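Local coordinates for leucine-rich repeat protein TpLRR (PDB 6MLX), which is of unknown function, but belongs to the BspA-type leucine-rich repeat proteins and is probably secreted into the periplasm of Treponema pallidum, at residues A52-V57 and A75-T80; D120-C125 and G143-C148; K138-G143 and D165-G170. All coordinates share one frame; numbering follows the deposited sequence.

Interaction 1 of 3, residues A52-V57 and A75-T80; sequences AFYGCV and AFDGCT
The carbonyl oxygen D77 O is gripped twice by the neighbouring coil: G55 N donates a straight hydrogen bond of 2.8 Å to it, and Y54 CA adds a CH...O contact at 3.5 Å. Two residues earlier, F53 N bonds to A75 O, also at 2.8 Å but more bent, with 138° at the hydrogen. The two segments thus run in step, F53 beside F76 and G55 beside G78, and each carries the same type II turn, closed from C56 N to F53 O and from C79 N to F76 O. Inside, F76 CE1 lies over one face of the F53 ring, toward its rim, in an offset stack with planes 22° apart. Beside the rings, C56 CB lies 4.0 Å from C79 SG. On the outer side the Y54 side chain, CG anti to its backbone N (chi1 -176°), runs alongside D77, and Y54 CE1 comes 3.7 Å from D77 OD2, whose hydrogen bond goes to H74. V57 CG1 and T80 OG1 sit side by side at the exposed end. F99 continues the stack beyond F76, and Y27 of strand 22-27 meets F53, an aromatic row consistent with the phenylalanine spine of leucine-rich repeat solenoids.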
loop_
_atom_site.group_PDB
_atom_site.type_symbol
_atom_site.label_atom_id
_atom_site.label_comp_id
_atom_site.label_asym_id
_atom_site.label_seq_id
_atom_site.Cartn_x
_atom_site.Cartn_y
_atom_site.Cartn_z
ATOM N N ALA A 52 7.429 -10.213 7.227
ATOM C CA ALA A 52 7.492 -11.605 6.787
ATOM C C ALA A 52 8.279 -11.760 5.483
ATOM O O ALA A 52 8.946 -12.780 5.272
ATOM C CB ALA A 52 6.078 -12.170 6.643
ATOM N N PHE A 53 8.215 -10.772 4.587
ATOM C CA PHE A 53 9.019 -10.806 3.367
ATOM C C PHE A 53 10.077 -9.710 3.374
ATOM O O PHE A 53 10.521 -9.262 2.316
ATOM C CB PHE A 53 8.159 -10.673 2.109
ATOM C CG PHE A 53 7.210 -11.811 1.882
ATOM C CD1 PHE A 53 7.452 -12.745 0.889
ATOM C CD2 PHE A 53 6.068 -11.941 2.648
ATOM C CE1 PHE A 53 6.567 -13.789 0.668
ATOM C CE2 PHE A 53 5.185 -12.976 2.437
ATOM C CZ PHE A 53 5.434 -13.906 1.447
ATOM N N TYR A 54 10.460 -9.263 4.562
ATOM C CA TYR A 54 11.417 -8.180 4.708
ATOM C C TYR A 54 12.721 -8.505 3.977
ATOM O O TYR A 54 13.331 -9.555 4.213
ATOM C CB TYR A 54 11.655 -7.952 6.194
ATOM C CG TYR A 54 12.549 -6.810 6.550
ATOM C CD1 TYR A 54 12.025 -5.545 6.810
ATOM C CD2 TYR A 54 13.916 -6.990 6.658
ATOM C CE1 TYR A 54 12.845 -4.487 7.155
ATOM C CE2 TYR A 54 14.753 -5.936 6.998
ATOM C CZ TYR A 54 14.208 -4.690 7.253
ATOM O OH TYR A 54 15.028 -3.639 7.592
ATOM N N GLY A 55 13.125 -7.618 3.066
ATOM C CA GLY A 55 14.376 -7.775 2.352
ATOM C C GLY A 55 14.438 -8.881 1.321
ATOM O O GLY A 55 15.539 -9.251 0.898
ATOM N N CYS A 56 13.301 -9.420 0.877
ATOM C CA CYS A 56 13.330 -10.544 -0.068
ATOM C C CYS A 56 13.556 -10.006 -1.479
ATOM O O CYS A 56 12.654 -9.960 -2.322
ATOM C CB CYS A 56 12.052 -11.366 0.019
ATOM S SG CYS A 56 11.881 -12.279 1.574
ATOM N N VAL A 57 14.808 -9.615 -1.744
ATOM C CA VAL A 57 15.160 -8.971 -3.008
ATOM C C VAL A 57 14.989 -9.873 -4.218
ATOM O O VAL A 57 15.044 -9.385 -5.352
ATOM C CB VAL A 57 16.614 -8.451 -2.985
ATOM C CG1 VAL A 57 16.766 -7.316 -1.983
ATOM C CG2 VAL A 57 17.594 -9.593 -2.692
ATOM N N ALA A 75 5.943 -5.546 5.989
ATOM C CA ALA A 75 5.846 -6.919 5.479
ATOM C C ALA A 75 6.691 -7.129 4.226
ATOM O O ALA A 75 7.345 -8.167 4.074
ATOM C CB ALA A 75 4.396 -7.289 5.190
ATOM N N PHE A 76 6.671 -6.174 3.298
ATOM C CA PHE A 76 7.473 -6.293 2.086
ATOM C C PHE A 76 8.501 -5.178 1.978
ATOM O O PHE A 76 8.962 -4.877 0.879
ATOM C CB PHE A 76 6.580 -6.326 0.847
ATOM C CG PHE A 76 5.596 -7.454 0.846
ATOM C CD1 PHE A 76 5.933 -8.682 0.305
ATOM C CD2 PHE A 76 4.331 -7.291 1.389
ATOM C CE1 PHE A 76 5.022 -9.728 0.299
ATOM C CE2 PHE A 76 3.418 -8.326 1.386
ATOM C CZ PHE A 76 3.765 -9.546 0.841
ATOM N N ASP A 77 8.853 -4.557 3.101
ATOM C CA ASP A 77 9.923 -3.568 3.148
ATOM C C ASP A 77 11.190 -4.142 2.520
ATOM O O ASP A 77 11.668 -5.204 2.929
ATOM C CB ASP A 77 10.158 -3.176 4.610
ATOM C CG ASP A 77 11.133 -2.017 4.783
ATOM O OD1 ASP A 77 11.877 -1.668 3.846
ATOM O OD2 ASP A 77 11.147 -1.445 5.887
ATOM N N GLY A 78 11.693 -3.477 1.479
ATOM C CA GLY A 78 12.936 -3.884 0.851
ATOM C C GLY A 78 12.821 -4.928 -0.240
ATOM O O GLY A 78 13.852 -5.434 -0.700
ATOM N N CYS A 79 11.611 -5.270 -0.683
ATOM C CA CYS A 79 11.470 -6.199 -1.805
ATOM C C CYS A 79 11.701 -5.437 -3.109
ATOM O O CYS A 79 10.787 -5.178 -3.895
ATOM C CB CYS A 79 10.115 -6.884 -1.777
ATOM S SG CYS A 79 9.968 -8.030 -0.403
ATOM N N THR A 80 12.977 -5.118 -3.352
ATOM C CA THR A 80 13.334 -4.148 -4.382
ATOM C C THR A 80 13.036 -4.626 -5.804
ATOM O O THR A 80 13.001 -3.804 -6.723
ATOM C CB THR A 80 14.815 -3.773 -4.236
ATOM O OG1 THR A 80 15.601 -4.955 -4.352
ATOM C CG2 THR A 80 15.080 -3.149 -2.867
#

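Interaction 2 of 3, residues D120-C125 and G143-C148; sequences DVFSSC and GAFRDC
F122 barely overlaps the F145 ring: the planes are nearly parallel, 7° apart, but slid so far that the centroids lie 5.6 Å from each other and the closest atoms are F122 CD2 and F145 CE1. Both side chains point the same way into the core, and V121 CG1 packs over one face of F122 near its rim. Next to the rings the backbones are joined by F122 N to A144 O at 2.9 Å and S124 N to R146 O at 2.8 Å. S123 CA approaches that same R146 O, giving it a CH...O contact as well.

On the outer side a salt bridge joins the two turns. R146 leaves its backbone extended, then bends at chi3 (-46°), which brings the guanidinium edge round to D120. R146 NE reaches D120 OD1 at 2.8 Å, straight and in the guanidinium plane, while R146 NH2 adds a weak bond of 3.4 Å to the same oxygen. A water donates to D120 OD2 and weakly accepts from R146 NH2, closing a small ring. R146 NH1 pairs with E169 of the next coil, which would leave R146 shared between two carboxylates.

The two loops leave strands 116-117 and 139-140, parallel neighbours in the sheet, and run on to strands 130-132 and 153-155; F99 meets F122 from the preceding coil, and L167 touches A144 from the following one.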
loop_
_atom_site.group_PDB
_atom_site.type_symbol
_atom_site.label_atom_id
_atom_site.label_comp_id
_atom_site.label_asym_id
_atom_site.label_seq_id
_atom_site.Cartn_x
_atom_site.Cartn_y
_atom_site.Cartn_z
ATOM N N ASP A 120 3.166 5.627 5.689
ATOM C CA ASP A 120 4.371 5.339 4.898
ATOM C C ASP A 120 4.305 3.999 4.161
ATOM O O ASP A 120 5.342 3.385 3.884
ATOM C CB ASP A 120 5.633 5.396 5.774
ATOM C CG ASP A 120 5.854 6.779 6.383
ATOM O OD1 ASP A 120 6.339 7.672 5.676
ATOM O OD2 ASP A 120 5.511 6.992 7.559
ATOM N N VAL A 121 3.100 3.539 3.805
ATOM C CA VAL A 121 2.969 2.184 3.274
ATOM C C VAL A 121 3.693 2.058 1.941
ATOM O O VAL A 121 4.375 1.059 1.683
ATOM C CB VAL A 121 1.488 1.781 3.158
ATOM C CG1 VAL A 121 1.332 0.615 2.177
ATOM C CG2 VAL A 121 0.942 1.386 4.535
ATOM N N PHE A 122 3.568 3.064 1.078
ATOM C CA PHE A 122 4.242 3.052 -0.213
ATOM C C PHE A 122 5.375 4.066 -0.254
ATOM O O PHE A 122 5.741 4.556 -1.322
ATOM C CB PHE A 122 3.234 3.273 -1.340
ATOM C CG PHE A 122 2.168 2.212 -1.381
ATOM C CD1 PHE A 122 2.447 0.952 -1.905
ATOM C CD2 PHE A 122 0.910 2.446 -0.838
ATOM C CE1 PHE A 122 1.477 -0.045 -1.913
ATOM C CE2 PHE A 122 -0.061 1.466 -0.853
ATOM C CZ PHE A 122 0.223 0.211 -1.376
ATOM N N SER A 123 5.933 4.380 0.915
ATOM C CA SER A 123 7.098 5.254 1.006
ATOM C C SER A 123 8.218 4.740 0.109
ATOM O O SER A 123 8.556 3.555 0.136
ATOM C CB SER A 123 7.573 5.333 2.465
ATOM O OG SER A 123 8.710 6.185 2.582
ATOM N N SER A 124 8.764 5.633 -0.718
ATOM C CA SER A 124 9.873 5.312 -1.631
ATOM C C SER A 124 9.523 4.217 -2.635
ATOM O O SER A 124 10.402 3.491 -3.104
ATOM C CB SER A 124 11.141 4.922 -0.861
ATOM O OG SER A 124 11.700 6.053 -0.218
ATOM N N CYS A 125 8.243 4.075 -2.984
ATOM C CA CYS A 125 7.875 3.218 -4.113
ATOM C C CYS A 125 8.049 4.031 -5.394
ATOM O O CYS A 125 7.106 4.591 -5.956
ATOM C CB CYS A 125 6.461 2.681 -3.948
ATOM S SG CYS A 125 6.391 1.321 -2.767
ATOM N N GLY A 143 2.202 10.195 5.145
ATOM C CA GLY A 143 3.286 9.753 4.286
ATOM C C GLY A 143 3.014 8.519 3.446
ATOM O O GLY A 143 3.965 7.895 2.956
ATOM N N ALA A 144 1.741 8.153 3.251
ATOM C CA ALA A 144 1.419 6.891 2.591
ATOM C C ALA A 144 2.052 6.787 1.207
ATOM O O ALA A 144 2.433 5.694 0.787
ATOM C CB ALA A 144 -0.093 6.711 2.491
ATOM N N PHE A 145 2.178 7.903 0.494
ATOM C CA PHE A 145 2.831 7.909 -0.810
ATOM C C PHE A 145 4.056 8.822 -0.822
ATOM O O PHE A 145 4.386 9.424 -1.846
ATOM C CB PHE A 145 1.826 8.292 -1.892
ATOM C CG PHE A 145 0.651 7.375 -1.936
ATOM C CD1 PHE A 145 0.750 6.140 -2.566
ATOM C CD2 PHE A 145 -0.538 7.716 -1.298
ATOM C CE1 PHE A 145 -0.330 5.268 -2.593
ATOM C CE2 PHE A 145 -1.622 6.850 -1.315
ATOM C CZ PHE A 145 -1.515 5.627 -1.964
ATOM N N ARG A 146 4.744 8.908 0.321
ATOM C CA ARG A 146 5.963 9.705 0.429
ATOM C C ARG A 146 7.003 9.228 -0.579
ATOM O O ARG A 146 7.243 8.029 -0.719
ATOM C CB ARG A 146 6.519 9.599 1.854
ATOM C CG ARG A 146 7.757 10.455 2.138
ATOM C CD ARG A 146 8.355 10.129 3.534
ATOM N NE ARG A 146 7.335 10.050 4.582
ATOM C CZ ARG A 146 6.723 11.115 5.103
ATOM N NH1 ARG A 146 7.021 12.327 4.662
ATOM N NH2 ARG A 146 5.805 10.974 6.058
ATOM N N ASP A 147 7.594 10.173 -1.309
ATOM C CA ASP A 147 8.693 9.885 -2.234
ATOM C C ASP A 147 8.315 8.875 -3.315
ATOM O O ASP A 147 9.166 8.100 -3.771
ATOM C CB ASP A 147 9.928 9.380 -1.489
ATOM C CG ASP A 147 10.358 10.315 -0.420
ATOM O OD1 ASP A 147 10.389 11.530 -0.683
ATOM O OD2 ASP A 147 10.636 9.836 0.689
ATOM N N CYS A 148 7.050 8.861 -3.732
ATOM C CA CYS A 148 6.654 8.118 -4.928
ATOM C C CYS A 148 6.922 9.030 -6.125
ATOM O O CYS A 148 6.051 9.739 -6.631
ATOM C CB CYS A 148 5.202 7.670 -4.824
ATOM S SG CYS A 148 4.967 6.350 -3.567
HETATM O O HOH W 1 4.763 9.492 8.352
HETATM O O HOH W 2 10.551 7.625 1.651
#

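Interaction 3 of 3, residues K138-G143 and D165-G170; sequences KEIGSG and DGLFEG
At the corner where a leucine-rich repeat coil turns out of its short strand 139-140, S142 and G143 meet D165 and G166 of the next coil. The polar tie is a single backbone hydrogen bond, G143 N to D165 O at 2.8 Å. The donor approaches nearly along the C=O axis, yet the bond is bent to 140° at the hydrogen. D165 O also feels S142 CB, only 3.1 Å away, a tight fit for a methylene carbon. One residue on, G143 CA points its hydrogen at G166 O, a CH...O contact of 3.3 Å. G143 and G166 both have positive phi, a conformation glycine takes easily, and G166 begins the type I turn that E169 N closes on G166 O.

The side chains divide into an outer and an inner set. Outside, S142 CB and D165 CB lie 3.8 Å apart while their polar ends look elsewhere: S142 OG, held between its backbone N and carbonyl carbon (chi1 66°), bonds weakly to Q119, and D165 OD1 accepts from V188 N. Inside, L167 reaches back with CG anti to its backbone N (chi1 179°), which directs the side chain toward the earlier coil. There L167 CD1 touches I140 CG2 at 3.8 Å, and it also nears G141 O. The same leucine rests CG over the centre of its neighbour's ring, F168. I140 also touches L133. The backbone bond recurs one coil earlier, where D120 is bonded to S142 in the same way, and such a ladder of bonds from coil to coil is in keeping with the stacked corners of a leucine-rich repeat solenoid.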
loop_
_atom_site.group_PDB
_atom_site.type_symbol
_atom_site.label_atom_id
_atom_site.label_comp_id
_atom_site.label_asym_id
_atom_site.label_seq_id
_atom_site.Cartn_x
_atom_site.Cartn_y
_atom_site.Cartn_z
ATOM N N LYS A 138 -11.239 3.835 4.236
ATOM C CA LYS A 138 -11.678 4.812 5.220
ATOM C C LYS A 138 -10.521 5.521 5.917
ATOM O O LYS A 138 -10.723 6.610 6.448
ATOM C CB LYS A 138 -12.551 4.133 6.293
ATOM C CG LYS A 138 -13.825 3.492 5.765
ATOM C CD LYS A 138 -14.511 2.616 6.834
ATOM C CE LYS A 138 -15.920 2.188 6.392
ATOM N NZ LYS A 138 -15.917 1.544 5.056
ATOM N N GLU A 139 -9.328 4.933 5.926
ATOM C CA GLU A 139 -8.212 5.428 6.728
ATOM C C GLU A 139 -6.927 5.336 5.910
ATOM O O GLU A 139 -6.572 4.252 5.440
ATOM C CB GLU A 139 -8.106 4.617 8.022
ATOM C CG GLU A 139 -6.951 4.958 8.934
ATOM C CD GLU A 139 -7.022 4.191 10.246
ATOM O OE1 GLU A 139 -6.009 4.195 10.967
ATOM O OE2 GLU A 139 -8.088 3.579 10.545
ATOM N N ILE A 140 -6.238 6.466 5.740
ATOM C CA ILE A 140 -4.975 6.539 5.006
ATOM C C ILE A 140 -3.965 7.310 5.848
ATOM O O ILE A 140 -4.141 8.509 6.083
ATOM C CB ILE A 140 -5.135 7.220 3.637
ATOM C CG1 ILE A 140 -6.288 6.601 2.844
ATOM C CG2 ILE A 140 -3.828 7.115 2.858
ATOM C CD1 ILE A 140 -6.721 7.438 1.655
ATOM N N GLY A 141 -2.884 6.637 6.252
ATOM C CA GLY A 141 -1.929 7.223 7.166
ATOM C C GLY A 141 -1.023 8.263 6.529
ATOM O O GLY A 141 -0.936 8.412 5.304
ATOM N N SER A 142 -0.323 8.990 7.401
ATOM C CA SER A 142 0.593 10.024 6.951
ATOM C C SER A 142 1.723 9.419 6.120
ATOM O O SER A 142 2.127 8.271 6.318
ATOM C CB SER A 142 1.144 10.788 8.157
ATOM O OG SER A 142 1.954 9.943 8.933
ATOM N N GLY A 143 2.202 10.195 5.145
ATOM C CA GLY A 143 3.286 9.753 4.286
ATOM C C GLY A 143 3.014 8.519 3.446
ATOM O O GLY A 143 3.965 7.895 2.956
ATOM N N ASP A 165 -0.721 14.012 7.130
ATOM C CA ASP A 165 0.569 14.686 7.059
ATOM C C ASP A 165 1.460 14.074 5.983
ATOM O O ASP A 165 1.639 12.856 5.925
ATOM C CB ASP A 165 1.289 14.600 8.410
ATOM C CG ASP A 165 0.628 15.436 9.510
ATOM O OD1 ASP A 165 -0.336 16.195 9.265
ATOM O OD2 ASP A 165 1.118 15.337 10.646
ATOM N N GLY A 166 2.029 14.933 5.145
ATOM C CA GLY A 166 2.995 14.512 4.145
ATOM C C GLY A 166 2.523 13.404 3.222
ATOM O O GLY A 166 3.343 12.643 2.701
ATOM N N LEU A 167 1.202 13.306 3.013
ATOM C CA LEU A 167 0.646 12.188 2.247
ATOM C C LEU A 167 1.325 12.050 0.884
ATOM O O LEU A 167 1.716 10.952 0.490
ATOM C CB LEU A 167 -0.868 12.354 2.085
ATOM C CG LEU A 167 -1.597 11.270 1.283
ATOM C CD1 LEU A 167 -1.422 9.911 1.936
ATOM C CD2 LEU A 167 -3.057 11.610 1.159
ATOM N N PHE A 168 1.501 13.159 0.166
ATOM C CA PHE A 168 2.125 13.147 -1.157
ATOM C C PHE A 168 3.469 13.879 -1.175
ATOM O O PHE A 168 3.887 14.404 -2.213
ATOM C CB PHE A 168 1.179 13.748 -2.201
ATOM C CG PHE A 168 -0.129 13.021 -2.323
ATOM C CD1 PHE A 168 -0.174 11.722 -2.827
ATOM C CD2 PHE A 168 -1.314 13.632 -1.934
ATOM C CE1 PHE A 168 -1.381 11.052 -2.945
ATOM C CE2 PHE A 168 -2.532 12.961 -2.045
ATOM C CZ PHE A 168 -2.559 11.667 -2.539
ATOM N N GLU A 169 4.158 13.921 -0.036
ATOM C CA GLU A 169 5.454 14.579 0.032
ATOM C C GLU A 169 6.455 13.922 -0.914
ATOM O O GLU A 169 6.639 12.701 -0.905
ATOM C CB GLU A 169 5.973 14.552 1.473
ATOM C CG GLU A 169 7.312 15.224 1.654
ATOM C CD GLU A 169 7.821 15.104 3.078
ATOM O OE1 GLU A 169 7.079 15.432 4.034
ATOM O OE2 GLU A 169 8.954 14.616 3.237
ATOM N N GLY A 170 7.102 14.740 -1.737
ATOM C CA GLY A 170 8.082 14.232 -2.672
ATOM C C GLY A 170 7.517 13.595 -3.923
ATOM O O GLY A 170 8.266 12.937 -4.649
#

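Overall arrangement
All three contacts join adjacent coils of one solenoid. Interactions 1 and 2 pair equivalent turns of adjacent coils, with centres about 15 Å apart, and in both a phenylalanine pair and a cysteine pair face the core beneath similar backbone bonds. They differ outside: interaction 1 ends in an exposed tyrosine and valine beside a partly exposed threonine, whereas the more buried interaction 2 carries a salt bridge. Interaction 3 is smaller and lies at the corner just before such a turn. It shares G143 with interaction 2 and continues it to the next coil, with A144 packing on L167, F145 on F168, and D147 N probably hydrogen-bonded to E169 O.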